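Local coordinates for mitotic checkpoint control protein kinase BUB1 (Drosophila melanogaster, PDB 6JKK) that probably acts as an ATP-binding protein kinase in the mitotic checkpoint at the kinetochore, this chain being its kinase domain, at residues I294-T297 with L298-R302. Numbering follows the deposited sequence.
Sequences IFRT and LLNIR
L298 N, L299 N and N300 N bond back to the carbonyl oxygens of I294, F295 and R296, the last i+4 bonds of helix 288-299 before the chain leaves helical geometry at N300. This is the C-terminal end of a helix in the C-terminal lobe of the protein kinase fold. R296 O accepts twice from N300: besides the backbone N, the side-chain ND2, at 3.0 Å, approaches within the carbonyl plane on a lone pair. With CG beside its own backbone N (chi1 -60°), the N300 side chain folds back over the last turn, and the bond from ND2 is fairly straight, 160° at the hydrogen. ND2 also donates to W276 O, tying the helix end to strand 276-278. Without the amide, as with an alanine in place of N300, R296 O would probably lose its in-plane second donor and W276 O this partner. On the buried side, I294 CG2 and L298 CD1 touch at 3.7 Å, the two side chains lying side by side, both packed on helix 310-322 (I294 on L317, L298 on L313), while L299 packs on Y250 of helix 246-261. Beyond the last turn, a water donates to N300 O at 2.8 Å.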
loop_
_atom_site.group_PDB
_atom_site.type_symbol
_atom_site.label_atom_id
_atom_site.label_comp_id
_atom_site.label_asym_id
_atom_site.label_seq_id
_atom_site.Cartn_x
_atom_site.Cartn_y
_atom_site.Cartn_z
ATOM N N ILE A 294 -0.070 5.954 19.233
ATOM C CA ILE A 294 0.122 5.718 17.809
ATOM C C ILE A 294 -0.943 6.417 16.960
ATOM O O ILE A 294 -0.612 7.128 16.010
ATOM C CB ILE A 294 0.144 4.206 17.491
ATOM C CG1 ILE A 294 1.329 3.533 18.189
ATOM C CG2 ILE A 294 0.213 3.973 15.978
ATOM C CD1 ILE A 294 1.243 2.010 18.208
ATOM N N PHE A 295 -2.209 6.225 17.314
ATOM C CA PHE A 295 -3.309 6.824 16.563
ATOM C C PHE A 295 -3.248 8.351 16.628
ATOM O O PHE A 295 -3.385 9.029 15.605
ATOM C CB PHE A 295 -4.663 6.328 17.089
ATOM C CG PHE A 295 -4.898 4.847 16.897
ATOM C CD1 PHE A 295 -4.043 4.078 16.117
ATOM C CD2 PHE A 295 -5.991 4.231 17.504
ATOM C CE1 PHE A 295 -4.267 2.717 15.944
ATOM C CE2 PHE A 295 -6.222 2.874 17.341
ATOM C CZ PHE A 295 -5.360 2.117 16.558
ATOM N N ARG A 296 -3.027 8.890 17.824
ATOM C CA ARG A 296 -3.001 10.340 18.008
ATOM C C ARG A 296 -1.849 10.989 17.248
ATOM O O ARG A 296 -2.011 12.045 16.630
ATOM C CB ARG A 296 -2.922 10.703 19.492
ATOM C CG ARG A 296 -3.113 12.189 19.766
ATOM C CD ARG A 296 -3.020 12.525 21.253
ATOM N NE ARG A 296 -3.118 11.353 22.119
ATOM C CZ ARG A 296 -2.072 10.744 22.673
ATOM N NH1 ARG A 296 -0.842 11.189 22.449
ATOM N NH2 ARG A 296 -2.252 9.685 23.446
ATOM N N THR A 297 -0.688 10.343 17.291
ATOM C CA THR A 297 0.513 10.870 16.654
ATOM C C THR A 297 0.379 10.875 15.135
ATOM O O THR A 297 0.805 11.819 14.458
ATOM C CB THR A 297 1.739 10.042 17.056
ATOM O OG1 THR A 297 1.909 10.114 18.477
ATOM C CG2 THR A 297 2.992 10.559 16.381
ATOM N N LEU A 298 -0.212 9.813 14.597
ATOM C CA LEU A 298 -0.322 9.678 13.150
ATOM C C LEU A 298 -1.481 10.489 12.571
ATOM O O LEU A 298 -1.452 10.858 11.397
ATOM C CB LEU A 298 -0.446 8.205 12.754
ATOM C CG LEU A 298 0.781 7.305 12.927
ATOM C CD1 LEU A 298 0.413 5.834 12.753
ATOM C CD2 LEU A 298 1.866 7.690 11.941
ATOM N N LEU A 299 -2.495 10.764 13.390
ATOM C CA LEU A 299 -3.665 11.514 12.927
ATOM C C LEU A 299 -3.542 13.020 13.130
ATOM O O LEU A 299 -4.178 13.806 12.420
ATOM C CB LEU A 299 -4.933 11.028 13.635
ATOM C CG LEU A 299 -5.496 9.671 13.224
ATOM C CD1 LEU A 299 -6.697 9.313 14.075
ATOM C CD2 LEU A 299 -5.879 9.704 11.761
ATOM N N ASN A 300 -2.746 13.427 14.110
ATOM C CA ASN A 300 -2.696 14.832 14.481
ATOM C C ASN A 300 -1.305 15.407 14.303
ATOM O O ASN A 300 -0.485 15.372 15.224
ATOM C CB ASN A 300 -3.181 15.012 15.918
ATOM C CG ASN A 300 -4.610 14.532 16.111
ATOM O OD1 ASN A 300 -5.557 15.309 15.987
ATOM N ND2 ASN A 300 -4.770 13.250 16.414
ATOM N N ILE A 301 -1.055 15.935 13.109
ATOM C CA ILE A 301 0.255 16.462 12.734
ATOM C C ILE A 301 0.163 17.970 12.511
ATOM O O ILE A 301 -0.769 18.454 11.862
ATOM C CB ILE A 301 0.784 15.737 11.476
ATOM C CG1 ILE A 301 0.898 14.239 11.766
ATOM C CG2 ILE A 301 2.129 16.295 11.043
ATOM C CD1 ILE A 301 0.892 13.353 10.532
ATOM N N ARG A 302 1.123 18.708 13.065
ATOM C CA ARG A 302 1.054 20.167 13.120
ATOM C C ARG A 302 1.051 20.826 11.741
ATOM O O ARG A 302 0.190 21.660 11.437
ATOM C CB ARG A 302 2.217 20.707 13.957
ATOM C CG ARG A 302 1.824 21.779 14.951
ATOM C CD ARG A 302 2.916 21.989 15.989
ATOM N NE ARG A 302 4.120 22.579 15.413
ATOM C CZ ARG A 302 5.315 21.998 15.406
ATOM N NH1 ARG A 302 5.473 20.802 15.958
ATOM N NH2 ARG A 302 6.355 22.619 14.861
HETATM O O HOH W 1 1.902 13.881 15.173
#